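Local coordinates for substrate-binding protein (Synechococcus sp., PDB 6WPN) that probably binds oligosaccharides or related sugars in the periplasm as the solute-binding component of a transport system, at residues N149-A161 with A170-Y182. Residues are numbered along the deposited sequence; the frame is centred on the assembly and turned at random.
Sequences NGDLLRQAGLSRA and AYARSIRERTGRY
Ala156 CB is wedged between two methyls of segment 170-182, 3.6 Å from Ile175 CD1 and equally far from Thr179 CG2, beside the Ala156-Arg178 pair, whose CA atoms are nearest across the segments. In Ile175, chi1 (-58°) sets CG1 beside the backbone N and chi2 turns CD1 to Leu158 CD1 at 3.7 Å and to Leu153 CD2. Both leucines also cross Tyr171 at about a right angle: Leu153 CD2 lies in the ring plane, 3.8 Å from Tyr171 CE1 at the edge, and Leu158 CD1 sits 3.9 Å from Tyr171 CD1. These methyl and ring contacts carry the centre. Thr179 divides its branches. Its chi1 of 74° sets OG1 between backbone N and carbonyl carbon, where it donates to Ile175 O and accepts from Arg181 N in an ST turn; CG2 meets Gln155 CG (3.6 Å), whose extended chain runs past it. The aliphatic part of Arg178 passes Ala156 O, and one guanidinium face turns to Gly157, offset toward its rim. Helix 150-155, N-capped by Asn149 at the end of strand 137-149, closes in a Schellman motif at Gly157; helix 168-179 packs across it at the periphery of the solute-binding-protein fold, the axes of 150-155 and 170-179 approaching to 9.6 Å at 76°. Leu153 rests on Val148 of strand 137-149, Tyr171 touches Leu260 of strand 260-263 while its OH bonds Gly183 O, and Arg181 is salt-bridged to Glu257.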
ATOM      1  N   ASN A 149      19.115  -4.529   6.925  1.00 36.96           N
ATOM      2  CA  ASN A 149      20.067  -5.562   7.326  1.00 38.18           C
ATOM      3  C   ASN A 149      21.320  -4.876   7.858  1.00 44.68           C
ATOM      4  O   ASN A 149      22.174  -4.429   7.086  1.00 40.43           O
ATOM      5  CB  ASN A 149      20.386  -6.476   6.150  1.00 37.55           C
ATOM      6  CG  ASN A 149      21.234  -7.670   6.550  1.00 40.46           C
ATOM      7  OD1 ASN A 149      22.261  -7.531   7.209  1.00 44.09           O
ATOM      8  ND2 ASN A 149      20.803  -8.857   6.143  1.00 49.60           N
ATOM      9  N   GLY A 150      21.440  -4.803   9.187  1.00 41.09           N
ATOM     10  CA  GLY A 150      22.560  -4.095   9.786  1.00 36.42           C
ATOM     11  C   GLY A 150      23.889  -4.778   9.544  1.00 40.96           C
ATOM     12  O   GLY A 150      24.938  -4.128   9.534  1.00 39.73           O
ATOM     13  N   ASP A 151      23.868  -6.092   9.346  1.00 50.55           N
ATOM     14  CA  ASP A 151      25.114  -6.802   9.105  1.00 58.34           C
ATOM     15  C   ASP A 151      25.686  -6.470   7.728  1.00 50.82           C
ATOM     16  O   ASP A 151      26.908  -6.359   7.568  1.00 45.69           O
ATOM     17  CB  ASP A 151      24.895  -8.297   9.264  1.00 76.91           C
ATOM     18  CG  ASP A 151      26.164  -9.066   9.110  1.00 99.79           C
ATOM     19  OD1 ASP A 151      26.882  -9.251  10.121  1.00111.36           O
ATOM     20  OD2 ASP A 151      26.464  -9.435   7.962  1.00102.45           O
ATOM     21  N   LEU A 152      24.822  -6.327   6.716  1.00 36.81           N
ATOM     22  CA  LEU A 152      25.292  -5.891   5.406  1.00 42.59           C
ATOM     23  C   LEU A 152      25.831  -4.466   5.459  1.00 37.10           C
ATOM     24  O   LEU A 152      26.789  -4.142   4.750  1.00 48.67           O
ATOM     25  CB  LEU A 152      24.172  -5.998   4.365  1.00 37.22           C
ATOM     26  CG  LEU A 152      23.755  -7.390   3.880  1.00 41.61           C
ATOM     27  CD1 LEU A 152      22.602  -7.308   2.887  1.00 40.64           C
ATOM     28  CD2 LEU A 152      24.935  -8.113   3.250  1.00 42.74           C
ATOM     29  N   LEU A 153      25.248  -3.612   6.301  1.00 38.15           N
ATOM     30  CA  LEU A 153      25.735  -2.242   6.417  1.00 46.60           C
ATOM     31  C   LEU A 153      27.159  -2.214   6.955  1.00 52.15           C
ATOM     32  O   LEU A 153      28.020  -1.497   6.429  1.00 61.05           O
ATOM     33  CB  LEU A 153      24.819  -1.423   7.326  1.00 47.03           C
ATOM     34  CG  LEU A 153      23.484  -0.934   6.775  1.00 60.02           C
ATOM     35  CD1 LEU A 153      22.906   0.085   7.732  1.00 56.31           C
ATOM     36  CD2 LEU A 153      23.650  -0.337   5.388  1.00 65.70           C
ATOM     37  N   ARG A 154      27.431  -2.988   8.009  1.00 50.12           N
ATOM     38  CA  ARG A 154      28.792  -3.044   8.535  1.00 57.31           C
ATOM     39  C   ARG A 154      29.773  -3.619   7.511  1.00 53.71           C
ATOM     40  O   ARG A 154      30.922  -3.167   7.426  1.00 45.03           O
ATOM     41  CB  ARG A 154      28.833  -3.861   9.828  1.00 61.14           C
ATOM     42  CG  ARG A 154      28.266  -3.145  11.055  1.00 73.86           C
ATOM     43  CD  ARG A 154      28.518  -3.935  12.337  1.00 76.82           C
ATOM     44  NE  ARG A 154      27.689  -5.137  12.427  1.00 87.48           N
ATOM     45  CZ  ARG A 154      28.102  -6.359  12.100  1.00 96.41           C
ATOM     46  NH1 ARG A 154      29.334  -6.553  11.647  1.00 92.72           N
ATOM     47  NH2 ARG A 154      27.272  -7.391  12.216  1.00105.10           N
ATOM     48  N   GLN A 155      29.341  -4.614   6.725  1.00 50.52           N
ATOM     49  CA  GLN A 155      30.193  -5.142   5.661  1.00 51.12           C
ATOM     50  C   GLN A 155      30.492  -4.073   4.610  1.00 50.21           C
ATOM     51  O   GLN A 155      31.598  -4.029   4.064  1.00 58.57           O
ATOM     52  CB  GLN A 155      29.534  -6.377   5.021  1.00 62.28           C
ATOM     53  CG  GLN A 155      30.396  -7.055   3.962  1.00 74.46           C
ATOM     54  CD  GLN A 155      29.755  -8.308   3.394  1.00 84.88           C
ATOM     55  OE1 GLN A 155      28.584  -8.594   3.692  1.00 79.73           O
ATOM     56  NE2 GLN A 155      30.469  -9.026   2.559  1.00 89.80           N
ATOM     57  N   ALA A 156      29.549  -3.171   4.350  1.00 39.32           N
ATOM     58  CA  ALA A 156      29.775  -2.091   3.394  1.00 43.97           C
ATOM     59  C   ALA A 156      30.468  -0.875   4.004  1.00 49.32           C
ATOM     60  O   ALA A 156      30.714   0.107   3.290  1.00 53.57           O
ATOM     61  CB  ALA A 156      28.443  -1.664   2.788  1.00 40.33           C
ATOM     62  N   GLY A 157      30.807  -0.918   5.290  1.00 49.22           N
ATOM     63  CA  GLY A 157      31.416   0.236   5.914  1.00 41.45           C
ATOM     64  C   GLY A 157      30.435   1.357   6.144  1.00 46.77           C
ATOM     65  O   GLY A 157      30.807   2.527   6.039  1.00 51.97           O
ATOM     66  N   LEU A 158      29.177   1.030   6.427  1.00 49.25           N
ATOM     67  CA  LEU A 158      28.141   2.018   6.672  1.00 49.55           C
ATOM     68  C   LEU A 158      27.583   1.825   8.074  1.00 46.93           C
ATOM     69  O   LEU A 158      27.579   0.713   8.611  1.00 42.63           O
ATOM     70  CB  LEU A 158      27.015   1.911   5.645  1.00 40.59           C
ATOM     71  CG  LEU A 158      27.459   1.978   4.187  1.00 41.49           C
ATOM     72  CD1 LEU A 158      26.279   1.698   3.256  1.00 46.70           C
ATOM     73  CD2 LEU A 158      28.067   3.336   3.889  1.00 43.47           C
ATOM     74  N   SER A 159      27.108   2.922   8.663  1.00 41.56           N
ATOM     75  CA  SER A 159      26.548   2.868  10.001  1.00 52.01           C
ATOM     76  C   SER A 159      25.031   2.982  10.038  1.00 47.77           C
ATOM     77  O   SER A 159      24.433   2.617  11.054  1.00 52.90           O
ATOM     78  CB  SER A 159      27.164   3.965  10.885  1.00 49.87           C
ATOM     79  OG  SER A 159      27.020   5.250  10.304  1.00 57.17           O
ATOM     80  N   ARG A 160      24.396   3.465   8.972  1.00 55.93           N
ATOM     81  CA  ARG A 160      22.940   3.505   8.920  1.00 49.06           C
ATOM     82  C   ARG A 160      22.487   3.649   7.476  1.00 53.37           C
ATOM     83  O   ARG A 160      23.272   3.987   6.587  1.00 60.93           O
ATOM     84  CB  ARG A 160      22.365   4.643   9.770  1.00 54.20           C
ATOM     85  CG  ARG A 160      22.827   6.022   9.360  1.00 76.11           C
ATOM     86  CD  ARG A 160      22.326   7.058  10.346  1.00 93.80           C
ATOM     87  NE  ARG A 160      23.104   8.289  10.293  1.00104.53           N
ATOM     88  CZ  ARG A 160      23.058   9.240  11.220  1.00107.67           C
ATOM     89  NH1 ARG A 160      22.269   9.086  12.280  1.00109.12           N
ATOM     90  NH2 ARG A 160      23.794  10.329  11.094  1.00108.99           N
ATOM     91  N   ALA A 161      21.199   3.381   7.261  1.00 48.94           N
ATOM     92  CA  ALA A 161      20.560   3.464   5.959  1.00 50.50           C
ATOM     93  C   ALA A 161      20.035   4.874   5.708  1.00 49.09           C
ATOM     94  O   ALA A 161      19.653   5.579   6.646  1.00 48.50           O
ATOM     95  CB  ALA A 161      19.410   2.464   5.866  1.00 42.08           C
ATOM     96  N   ALA A 170      24.298   7.176  -3.483  1.00 42.82           N
ATOM     97  CA  ALA A 170      25.568   6.994  -2.781  1.00 43.43           C
ATOM     98  C   ALA A 170      25.531   5.768  -1.875  1.00 43.42           C
ATOM     99  O   ALA A 170      26.510   5.018  -1.793  1.00 39.42           O
ATOM    100  CB  ALA A 170      25.904   8.248  -1.975  1.00 49.33           C
ATOM    101  N   TYR A 171      24.403   5.547  -1.196  1.00 37.47           N
ATOM    102  CA  TYR A 171      24.243   4.368  -0.351  1.00 35.44           C
ATOM    103  C   TYR A 171      24.283   3.088  -1.175  1.00 42.25           C
ATOM    104  O   TYR A 171      24.993   2.136  -0.829  1.00 37.58           O
ATOM    105  CB  TYR A 171      22.931   4.476   0.429  1.00 39.02           C
ATOM    106  CG  TYR A 171      22.281   3.160   0.801  1.00 38.54           C
ATOM    107  CD1 TYR A 171      22.754   2.396   1.860  1.00 44.12           C
ATOM    108  CD2 TYR A 171      21.163   2.701   0.113  1.00 42.99           C
ATOM    109  CE1 TYR A 171      22.146   1.201   2.207  1.00 37.17           C
ATOM    110  CE2 TYR A 171      20.552   1.512   0.451  1.00 37.96           C
ATOM    111  CZ  TYR A 171      21.046   0.768   1.500  1.00 37.73           C
ATOM    112  OH  TYR A 171      20.432  -0.424   1.831  1.00 45.63           O
ATOM    113  N   ALA A 172      23.517   3.050  -2.272  1.00 35.23           N
ATOM    114  CA  ALA A 172      23.437   1.847  -3.095  1.00 34.95           C
ATOM    115  C   ALA A 172      24.799   1.471  -3.664  1.00 38.36           C
ATOM    116  O   ALA A 172      25.140   0.285  -3.742  1.00 39.67           O
ATOM    117  CB  ALA A 172      22.421   2.045  -4.223  1.00 28.90           C
ATOM    118  N   ARG A 173      25.581   2.465  -4.086  1.00 39.33           N
ATOM    119  CA  ARG A 173      26.922   2.185  -4.589  1.00 45.15           C
ATOM    120  C   ARG A 173      27.784   1.528  -3.518  1.00 51.62           C
ATOM    121  O   ARG A 173      28.465   0.531  -3.784  1.00 49.45           O
ATOM    122  CB  ARG A 173      27.574   3.472  -5.099  1.00 54.23           C
ATOM    123  CG  ARG A 173      26.924   4.013  -6.356  1.00 63.45           C
ATOM    124  CD  ARG A 173      27.761   5.081  -7.028  1.00 66.53           C
ATOM    125  NE  ARG A 173      27.458   6.418  -6.527  1.00 70.76           N
ATOM    126  CZ  ARG A 173      26.601   7.251  -7.109  1.00 64.16           C
ATOM    127  NH1 ARG A 173      25.964   6.883  -8.212  1.00 55.96           N
ATOM    128  NH2 ARG A 173      26.381   8.450  -6.585  1.00 59.33           N
ATOM    129  N   SER A 174      27.751   2.064  -2.291  1.00 45.41           N
ATOM    130  CA  SER A 174      28.582   1.509  -1.225  1.00 48.10           C
ATOM    131  C   SER A 174      28.226   0.055  -0.945  1.00 45.05           C
ATOM    132  O   SER A 174      29.112  -0.770  -0.691  1.00 54.20           O
ATOM    133  CB  SER A 174      28.440   2.344   0.051  1.00 47.16           C
ATOM    134  OG  SER A 174      29.132   3.575  -0.060  1.00 50.96           O
ATOM    135  N   ILE A 175      26.938  -0.285  -1.014  1.00 41.58           N
ATOM    136  CA  ILE A 175      26.539  -1.673  -0.810  1.00 47.87           C
ATOM    137  C   ILE A 175      26.986  -2.537  -1.985  1.00 50.45           C
ATOM    138  O   ILE A 175      27.491  -3.650  -1.796  1.00 48.29           O
ATOM    139  CB  ILE A 175      25.018  -1.765  -0.594  1.00 49.00           C
ATOM    140  CG1 ILE A 175      24.573  -0.909   0.599  1.00 47.59           C
ATOM    141  CG2 ILE A 175      24.596  -3.217  -0.407  1.00 54.62           C
ATOM    142  CD1 ILE A 175      24.901  -1.500   1.947  1.00 38.57           C
ATOM    143  N   ARG A 176      26.849  -2.021  -3.211  1.00 50.49           N
ATOM    144  CA  ARG A 176      27.137  -2.826  -4.394  1.00 44.31           C
ATOM    145  C   ARG A 176      28.609  -3.185  -4.487  1.00 48.78           C
ATOM    146  O   ARG A 176      28.954  -4.338  -4.762  1.00 60.43           O
ATOM    147  CB  ARG A 176      26.716  -2.083  -5.664  1.00 51.95           C
ATOM    148  CG  ARG A 176      25.317  -2.388  -6.133  1.00 59.45           C
ATOM    149  CD  ARG A 176      25.096  -3.882  -6.189  1.00 57.32           C
ATOM    150  NE  ARG A 176      25.470  -4.458  -7.472  1.00 67.52           N
ATOM    151  CZ  ARG A 176      25.635  -5.760  -7.683  1.00 65.45           C
ATOM    152  NH1 ARG A 176      25.473  -6.622  -6.687  1.00 61.30           N
ATOM    153  NH2 ARG A 176      25.963  -6.199  -8.891  1.00 66.82           N
ATOM    154  N   GLU A 177      29.489  -2.230  -4.219  1.00 54.79           N
ATOM    155  CA  GLU A 177      30.900  -2.445  -4.489  1.00 62.06           C
ATOM    156  C   GLU A 177      31.633  -3.098  -3.330  1.00 67.87           C
ATOM    157  O   GLU A 177      32.573  -3.865  -3.562  1.00 76.00           O
ATOM    158  CB  GLU A 177      31.568  -1.113  -4.845  1.00 69.66           C
ATOM    159  CG  GLU A 177      30.980  -0.462  -6.090  1.00 92.28           C
ATOM    160  CD  GLU A 177      31.594   0.894  -6.402  1.00111.27           C
ATOM    161  OE1 GLU A 177      32.474   1.349  -5.639  1.00117.24           O
ATOM    162  OE2 GLU A 177      31.193   1.506  -7.417  1.00114.92           O
ATOM    163  N   ARG A 178      31.216  -2.843  -2.091  1.00 63.06           N
ATOM    164  CA  ARG A 178      31.934  -3.401  -0.955  1.00 65.40           C
ATOM    165  C   ARG A 178      31.371  -4.735  -0.482  1.00 56.47           C
ATOM    166  O   ARG A 178      32.112  -5.517   0.123  1.00 63.16           O
ATOM    167  CB  ARG A 178      31.962  -2.397   0.205  1.00 64.61           C
ATOM    168  CG  ARG A 178      32.631  -1.075  -0.165  1.00 66.78           C
ATOM    169  CD  ARG A 178      32.853  -0.162   1.037  1.00 80.32           C
ATOM    170  NE  ARG A 178      33.956  -0.620   1.886  1.00 91.55           N
ATOM    171  CZ  ARG A 178      34.461   0.072   2.908  1.00 88.87           C
ATOM    172  NH1 ARG A 178      33.968   1.265   3.218  1.00 92.51           N
ATOM    173  NH2 ARG A 178      35.463  -0.425   3.620  1.00 82.51           N
ATOM    174  N   THR A 179      30.103  -5.036  -0.773  1.00 48.89           N
ATOM    175  CA  THR A 179      29.510  -6.306  -0.376  1.00 51.15           C
ATOM    176  C   THR A 179      29.023  -7.148  -1.538  1.00 61.53           C
ATOM    177  O   THR A 179      28.776  -8.344  -1.343  1.00 61.68           O
ATOM    178  CB  THR A 179      28.306  -6.092   0.552  1.00 47.56           C
ATOM    179  OG1 THR A 179      27.205  -5.618  -0.226  1.00 55.18           O
ATOM    180  CG2 THR A 179      28.620  -5.066   1.615  1.00 57.80           C
ATOM    181  N   GLY A 180      28.864  -6.568  -2.728  1.00 61.02           N
ATOM    182  CA  GLY A 180      28.296  -7.281  -3.845  1.00 44.58           C
ATOM    183  C   GLY A 180      26.800  -7.463  -3.786  1.00 49.47           C
ATOM    184  O   GLY A 180      26.198  -7.855  -4.794  1.00 51.63           O
ATOM    185  N   ARG A 181      26.170  -7.156  -2.659  1.00 55.85           N
ATOM    186  CA  ARG A 181      24.732  -7.280  -2.520  1.00 50.81           C
ATOM    187  C   ARG A 181      24.066  -5.990  -2.988  1.00 44.72           C
ATOM    188  O   ARG A 181      24.723  -5.034  -3.398  1.00 46.85           O
ATOM    189  CB  ARG A 181      24.363  -7.607  -1.072  1.00 60.63           C
ATOM    190  CG  ARG A 181      24.382  -9.087  -0.717  1.00 64.58           C
ATOM    191  CD  ARG A 181      25.757  -9.710  -0.858  1.00 82.18           C
ATOM    192  NE  ARG A 181      25.764 -11.112  -0.464  1.00 97.88           N
ATOM    193  CZ  ARG A 181      26.821 -11.916  -0.551  1.00111.25           C
ATOM    194  NH1 ARG A 181      27.967 -11.459  -1.045  1.00115.24           N
ATOM    195  NH2 ARG A 181      26.732 -13.178  -0.150  1.00116.35           N
ATOM    196  N   TYR A 182      22.741  -5.961  -2.936  1.00 46.55           N
ATOM    197  CA  TYR A 182      21.970  -4.837  -3.445  1.00 47.03           C
ATOM    198  C   TYR A 182      21.408  -3.995  -2.306  1.00 45.39           C
ATOM    199  O   TYR A 182      20.978  -4.526  -1.277  1.00 43.28           O
ATOM    200  CB  TYR A 182      20.851  -5.345  -4.363  1.00 42.11           C
ATOM    201  CG  TYR A 182      21.404  -5.893  -5.658  1.00 41.60           C
ATOM    202  CD1 TYR A 182      21.728  -5.045  -6.710  1.00 45.14           C
ATOM    203  CD2 TYR A 182      21.656  -7.255  -5.810  1.00 36.53           C
ATOM    204  CE1 TYR A 182      22.255  -5.540  -7.890  1.00 44.92           C
ATOM    205  CE2 TYR A 182      22.184  -7.761  -6.989  1.00 32.39           C
ATOM    206  CZ  TYR A 182      22.481  -6.895  -8.022  1.00 38.67           C
ATOM    207  OH  TYR A 182      23.007  -7.376  -9.199  1.00 56.48           O
TER